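Local coordinates for M32 carboxypeptidase (Chitinophagaceae bacterium, PDB 7A03), which probably acts as a metal-dependent carboxypeptidase of the M32 family, removing amino acids from the C-terminal ends of peptides, at residues 170-181 and 359-370. Residues are numbered along the deposited sequence; the frame is centred on the assembly and turned at random. Where two conformers were deposited one is given.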
loop_
_atom_site.group_PDB
_atom_site.type_symbol
_atom_site.label_atom_id
_atom_site.label_comp_id
_atom_site.label_asym_id
_atom_site.label_seq_id
_atom_site.Cartn_x
_atom_site.Cartn_y
_atom_site.Cartn_z
ATOM N N VAL A 170 5.951 -11.160 14.363
ATOM C CA VAL A 170 7.025 -11.965 13.780
ATOM C C VAL A 170 6.608 -13.416 13.604
ATOM O O VAL A 170 7.003 -14.057 12.628
ATOM C CB VAL A 170 8.337 -11.793 14.576
ATOM C CG1 VAL A 170 9.299 -12.958 14.340
ATOM C CG2 VAL A 170 9.004 -10.493 14.195
ATOM N N ASP A 171 5.802 -13.963 14.515
ATOM C CA ASP A 171 5.364 -15.352 14.364
ATOM C C ASP A 171 4.524 -15.519 13.100
ATOM O O ASP A 171 4.802 -16.385 12.246
ATOM C CB ASP A 171 4.556 -15.751 15.601
ATOM C CG ASP A 171 4.185 -17.219 15.611
ATOM O OD1 ASP A 171 5.065 -18.059 15.892
ATOM O OD2 ASP A 171 3.006 -17.530 15.343
ATOM N N MET A 172 3.509 -14.660 12.955
ATOM C CA MET A 172 2.620 -14.676 11.798
ATOM C C MET A 172 3.394 -14.447 10.502
ATOM O O MET A 172 3.220 -15.175 9.514
ATOM C CB MET A 172 1.559 -13.591 12.002
ATOM C CG MET A 172 0.820 -13.156 10.757
ATOM S SD MET A 172 0.097 -11.521 10.999
ATOM C CE MET A 172 -0.847 -11.350 9.484
ATOM N N LEU A 173 4.267 -13.440 10.490
ATOM C CA LEU A 173 4.987 -13.098 9.271
ATOM C C LEU A 173 6.082 -14.111 8.947
ATOM O O LEU A 173 6.354 -14.365 7.770
ATOM C CB LEU A 173 5.538 -11.672 9.370
ATOM C CG LEU A 173 4.458 -10.585 9.259
ATOM C CD1 LEU A 173 5.028 -9.176 9.378
ATOM C CD2 LEU A 173 3.726 -10.727 7.945
ATOM N N ASP A 174 6.722 -14.703 9.959
ATOM C CA ASP A 174 7.680 -15.763 9.682
ATOM C C ASP A 174 6.993 -16.923 8.991
ATOM O O ASP A 174 7.524 -17.486 8.025
ATOM C CB ASP A 174 8.313 -16.262 10.976
ATOM C CG ASP A 174 9.467 -15.397 11.450
ATOM O OD1 ASP A 174 9.843 -14.421 10.760
ATOM O OD2 ASP A 174 10.008 -15.727 12.532
ATOM N N THR A 175 5.803 -17.295 9.469
ATOM C CA THR A 175 5.067 -18.371 8.810
ATOM C C THR A 175 4.744 -18.009 7.360
ATOM O O THR A 175 4.980 -18.803 6.430
ATOM C CB THR A 175 3.802 -18.663 9.614
ATOM O OG1 THR A 175 4.185 -19.185 10.892
ATOM C CG2 THR A 175 2.886 -19.662 8.886
ATOM N N ILE A 176 4.212 -16.801 7.143
ATOM C CA ILE A 176 3.849 -16.395 5.786
ATOM C C ILE A 176 5.069 -16.361 4.870
ATOM O O ILE A 176 5.017 -16.834 3.727
ATOM C CB ILE A 176 3.095 -15.051 5.804
ATOM C CG1 ILE A 176 1.692 -15.274 6.350
ATOM C CG2 ILE A 176 3.017 -14.466 4.404
ATOM C CD1 ILE A 176 0.977 -14.010 6.750
ATOM N N PHE A 177 6.178 -15.791 5.335
ATOM C CA PHE A 177 7.318 -15.640 4.439
ATOM C C PHE A 177 8.067 -16.946 4.225
ATOM O O PHE A 177 8.681 -17.129 3.169
ATOM C CB PHE A 177 8.240 -14.499 4.881
ATOM C CG PHE A 177 7.675 -13.128 4.606
ATOM C CD1 PHE A 177 7.447 -12.700 3.296
ATOM C CD2 PHE A 177 7.363 -12.273 5.646
ATOM C CE1 PHE A 177 6.918 -11.430 3.043
ATOM C CE2 PHE A 177 6.828 -11.007 5.394
ATOM C CZ PHE A 177 6.611 -10.590 4.083
ATOM N N THR A 178 8.011 -17.868 5.191
ATOM C CA THR A 178 8.503 -19.211 4.932
ATOM C C THR A 178 7.690 -19.867 3.829
ATOM O O THR A 178 8.246 -20.555 2.963
ATOM C CB THR A 178 8.452 -20.031 6.223
ATOM O OG1 THR A 178 9.359 -19.466 7.179
ATOM C CG2 THR A 178 8.840 -21.494 5.962
ATOM N N GLU A 179 6.370 -19.640 3.826
ATOM C CA GLU A 179 5.560 -20.145 2.721
ATOM C C GLU A 179 5.922 -19.467 1.401
ATOM O O GLU A 179 6.007 -20.128 0.361
ATOM C CB GLU A 179 4.073 -19.997 3.050
ATOM C CG GLU A 179 3.571 -21.045 4.029
ATOM C CD GLU A 179 2.373 -20.596 4.854
ATOM O OE1 GLU A 179 1.966 -19.419 4.753
ATOM O OE2 GLU A 179 1.822 -21.436 5.598
ATOM N N VAL A 180 6.125 -18.150 1.419
ATOM C CA VAL A 180 6.589 -17.451 0.220
ATOM C C VAL A 180 7.835 -18.130 -0.335
ATOM O O VAL A 180 7.897 -18.483 -1.521
ATOM C CB VAL A 180 6.830 -15.955 0.508
ATOM C CG1 VAL A 180 7.651 -15.325 -0.606
ATOM C CG2 VAL A 180 5.514 -15.217 0.681
ATOM N N LYS A 181 8.837 -18.346 0.518
ATOM C CA LYS A 181 10.068 -18.980 0.057
ATOM C C LYS A 181 9.778 -20.365 -0.506
ATOM O O LYS A 181 10.054 -20.646 -1.683
ATOM C CB LYS A 181 11.091 -19.060 1.194
ATOM C CG LYS A 181 12.461 -19.590 0.773
ATOM C CD LYS A 181 12.543 -21.114 0.885
ATOM C CE LYS A 181 13.488 -21.706 -0.148
ATOM N NZ LYS A 181 13.832 -23.108 0.189
ATOM N N HIS A 359 7.445 -10.405 -3.834
ATOM C CA HIS A 359 7.384 -10.825 -2.444
ATOM C C HIS A 359 8.737 -11.254 -1.901
ATOM O O HIS A 359 8.972 -11.126 -0.695
ATOM C CB HIS A 359 6.244 -11.823 -2.267
ATOM C CG HIS A 359 4.964 -11.292 -2.825
ATOM N ND1 HIS A 359 4.286 -10.247 -2.231
ATOM C CD2 HIS A 359 4.298 -11.573 -3.971
ATOM C CE1 HIS A 359 3.236 -9.932 -2.970
ATOM N NE2 HIS A 359 3.214 -10.725 -4.028
ATOM N N PHE A 360 9.671 -11.647 -2.771
ATOM C CA PHE A 360 11.030 -11.845 -2.278
ATOM C C PHE A 360 11.656 -10.522 -1.857
ATOM O O PHE A 360 12.294 -10.445 -0.795
ATOM C CB PHE A 360 11.874 -12.585 -3.305
ATOM C CG PHE A 360 11.503 -14.034 -3.435
ATOM C CD1 PHE A 360 10.458 -14.421 -4.259
ATOM C CD2 PHE A 360 12.149 -14.996 -2.679
ATOM C CE1 PHE A 360 10.096 -15.758 -4.356
ATOM C CE2 PHE A 360 11.792 -16.321 -2.774
ATOM C CZ PHE A 360 10.768 -16.698 -3.608
ATOM N N HIS A 361 11.434 -9.464 -2.648
ATOM C CA HIS A 361 11.880 -8.133 -2.239
ATOM C C HIS A 361 11.358 -7.819 -0.842
ATOM O O HIS A 361 12.117 -7.408 0.052
ATOM C CB HIS A 361 11.387 -7.081 -3.238
ATOM C CG HIS A 361 11.980 -7.201 -4.613
ATOM N ND1 HIS A 361 13.150 -6.565 -4.990
ATOM C CD2 HIS A 361 11.533 -7.845 -5.716
ATOM C CE1 HIS A 361 13.411 -6.842 -6.256
ATOM N NE2 HIS A 361 12.446 -7.618 -6.719
ATOM N N ILE A 362 10.073 -8.108 -0.605
ATOM C CA ILE A 362 9.524 -7.752 0.698
ATOM C C ILE A 362 10.143 -8.638 1.756
ATOM O O ILE A 362 10.517 -8.171 2.846
ATOM C CB ILE A 362 7.987 -7.835 0.689
ATOM C CG1 ILE A 362 7.392 -6.851 -0.317
ATOM C CG2 ILE A 362 7.415 -7.576 2.076
ATOM C CD1 ILE A 362 7.576 -5.382 0.064
ATOM N N MET A 363 10.306 -9.923 1.445
ATOM C CA MET A 363 10.845 -10.842 2.435
ATOM C C MET A 363 12.236 -10.405 2.861
ATOM O O MET A 363 12.558 -10.407 4.061
ATOM C CB MET A 363 10.872 -12.252 1.863
ATOM C CG MET A 363 11.193 -13.322 2.883
ATOM S SD MET A 363 11.321 -14.918 2.079
ATOM C CE MET A 363 12.862 -14.713 1.191
ATOM N N ILE A 364 13.046 -9.948 1.899
ATOM C CA ILE A 364 14.408 -9.561 2.235
ATOM C C ILE A 364 14.377 -8.374 3.182
ATOM O O ILE A 364 15.031 -8.385 4.236
ATOM C CB ILE A 364 15.217 -9.288 0.956
ATOM C CG1 ILE A 364 15.498 -10.613 0.244
ATOM C CG2 ILE A 364 16.506 -8.557 1.307
ATOM C CD1 ILE A 364 15.859 -10.454 -1.207
ATOM N N ARG A 365 13.517 -7.391 2.883
ATOM C CA ARG A 365 13.419 -6.229 3.760
ATOM C C ARG A 365 12.923 -6.652 5.133
ATOM O O ARG A 365 13.458 -6.215 6.169
ATOM C CB ARG A 365 12.521 -5.165 3.119
ATOM C CG ARG A 365 13.189 -4.468 1.920
ATOM C CD ARG A 365 12.153 -3.936 0.926
ATOM N NE ARG A 365 12.738 -3.224 -0.212
ATOM C CZ ARG A 365 13.428 -3.804 -1.201
ATOM N NH1 ARG A 365 13.637 -5.111 -1.201
ATOM N NH2 ARG A 365 13.906 -3.080 -2.209
ATOM N N TYR A 366 11.972 -7.594 5.161
ATOM C CA TYR A 366 11.463 -8.046 6.444
ATOM C C TYR A 366 12.586 -8.668 7.263
ATOM O O TYR A 366 12.822 -8.278 8.421
ATOM C CB TYR A 366 10.281 -8.997 6.225
ATOM C CG TYR A 366 9.871 -9.781 7.430
ATOM C CD1 TYR A 366 9.136 -9.201 8.455
ATOM C CD2 TYR A 366 10.212 -11.123 7.541
ATOM C CE1 TYR A 366 8.780 -9.929 9.561
ATOM C CE2 TYR A 366 9.842 -11.868 8.656
ATOM C CZ TYR A 366 9.120 -11.251 9.659
ATOM O OH TYR A 366 8.733 -11.952 10.773
ATOM N N GLU A 367 13.370 -9.558 6.642
ATOM C CA GLU A 367 14.377 -10.244 7.442
ATOM C C GLU A 367 15.407 -9.246 7.932
ATOM O O GLU A 367 15.787 -9.258 9.115
ATOM C CB GLU A 367 15.035 -11.396 6.678
ATOM C CG GLU A 367 14.062 -12.436 6.120
ATOM C CD GLU A 367 13.335 -13.254 7.184
ATOM O OE1 GLU A 367 13.781 -13.285 8.352
ATOM O OE2 GLU A 367 12.307 -13.880 6.837
ATOM N N ILE A 368 15.772 -8.296 7.068
ATOM C CA ILE A 368 16.784 -7.329 7.453
ATOM C C ILE A 368 16.256 -6.458 8.575
ATOM O O ILE A 368 16.930 -6.265 9.598
ATOM C CB ILE A 368 17.236 -6.516 6.228
ATOM C CG1 ILE A 368 18.183 -7.356 5.375
ATOM C CG2 ILE A 368 17.879 -5.196 6.657
ATOM C CD1 ILE A 368 18.482 -6.753 4.041
ATOM N N GLU A 369 15.008 -5.988 8.446
ATOM C CA GLU A 369 14.492 -5.129 9.500
ATOM C C GLU A 369 14.428 -5.896 10.799
ATOM O O GLU A 369 14.820 -5.377 11.859
ATOM C CB GLU A 369 13.126 -4.555 9.139
ATOM C CG GLU A 369 13.214 -3.419 8.159
ATOM C CD GLU A 369 11.880 -2.816 7.849
ATOM O OE1 GLU A 369 10.900 -3.149 8.547
ATOM O OE2 GLU A 369 11.816 -2.008 6.904
ATOM N N LYS A 370 14.034 -7.168 10.718
ATOM C CA LYS A 370 13.869 -7.949 11.931
ATOM C C LYS A 370 15.207 -8.108 12.627
ATOM O O LYS A 370 15.276 -8.055 13.861
ATOM C CB LYS A 370 13.249 -9.305 11.583
ATOM C CG LYS A 370 12.991 -10.205 12.782
ATOM C CD LYS A 370 12.314 -11.512 12.366
ATOM C CE LYS A 370 13.007 -12.139 11.170
ATOM N NZ LYS A 370 12.610 -13.558 10.973
#
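Helix segments 170-181 and 359-370 cross obliquely, nearer antiparallel than parallel, with axes 10.3 Å apart at closest and a crossing angle of -136°, and the CA atoms of F177 and M363 are the closest pair. This is knobs-into-holes packing in the largely helical M32 carboxypeptidase fold: Y366 is the knob, set among V170, L173, D174 and F177. Its CG lies anti to the backbone N (chi1 166°), which carries the ring across to the other helix. One ring face takes F177 CD2, 3.6 Å from Y366 CD2, in an offset stack with planes 30° apart. Beyond the stack, L173 CB lies 3.6 Å from Y366 CZ. The F177 ring is held further by M363, whose CA stands over one face in a CH-pi contact, and by I362 CG2, 3.7 Å from F177 CZ. Helix 420-439 also touches L173 and I362, through P420 and S423.

At the other end of the knob the contact turns polar. Y366 OH donates to D174 OD1 at 2.7 Å; this oxygen lies in the ring plane at its edge, and the hydroxyl meets it from above the carboxylate plane. K370 NZ reaches the same oxygen at 2.9 Å, from the opposite face and on the syn side. Replacing Y366 with an alanine would probably leave F177 without its stacking partner and D174 OD1 with one donor fewer, opening a gap among the four residues of the hole. The lysine chain, bent at chi3, passes V170 with CD against both methyls, and its ammonium joins D174 and E367 in a salt-bridge network: besides the bridge to D174 OD1, K370 NZ forms one within its own helix to E367 OE1 at 2.9 Å, likewise on the syn side.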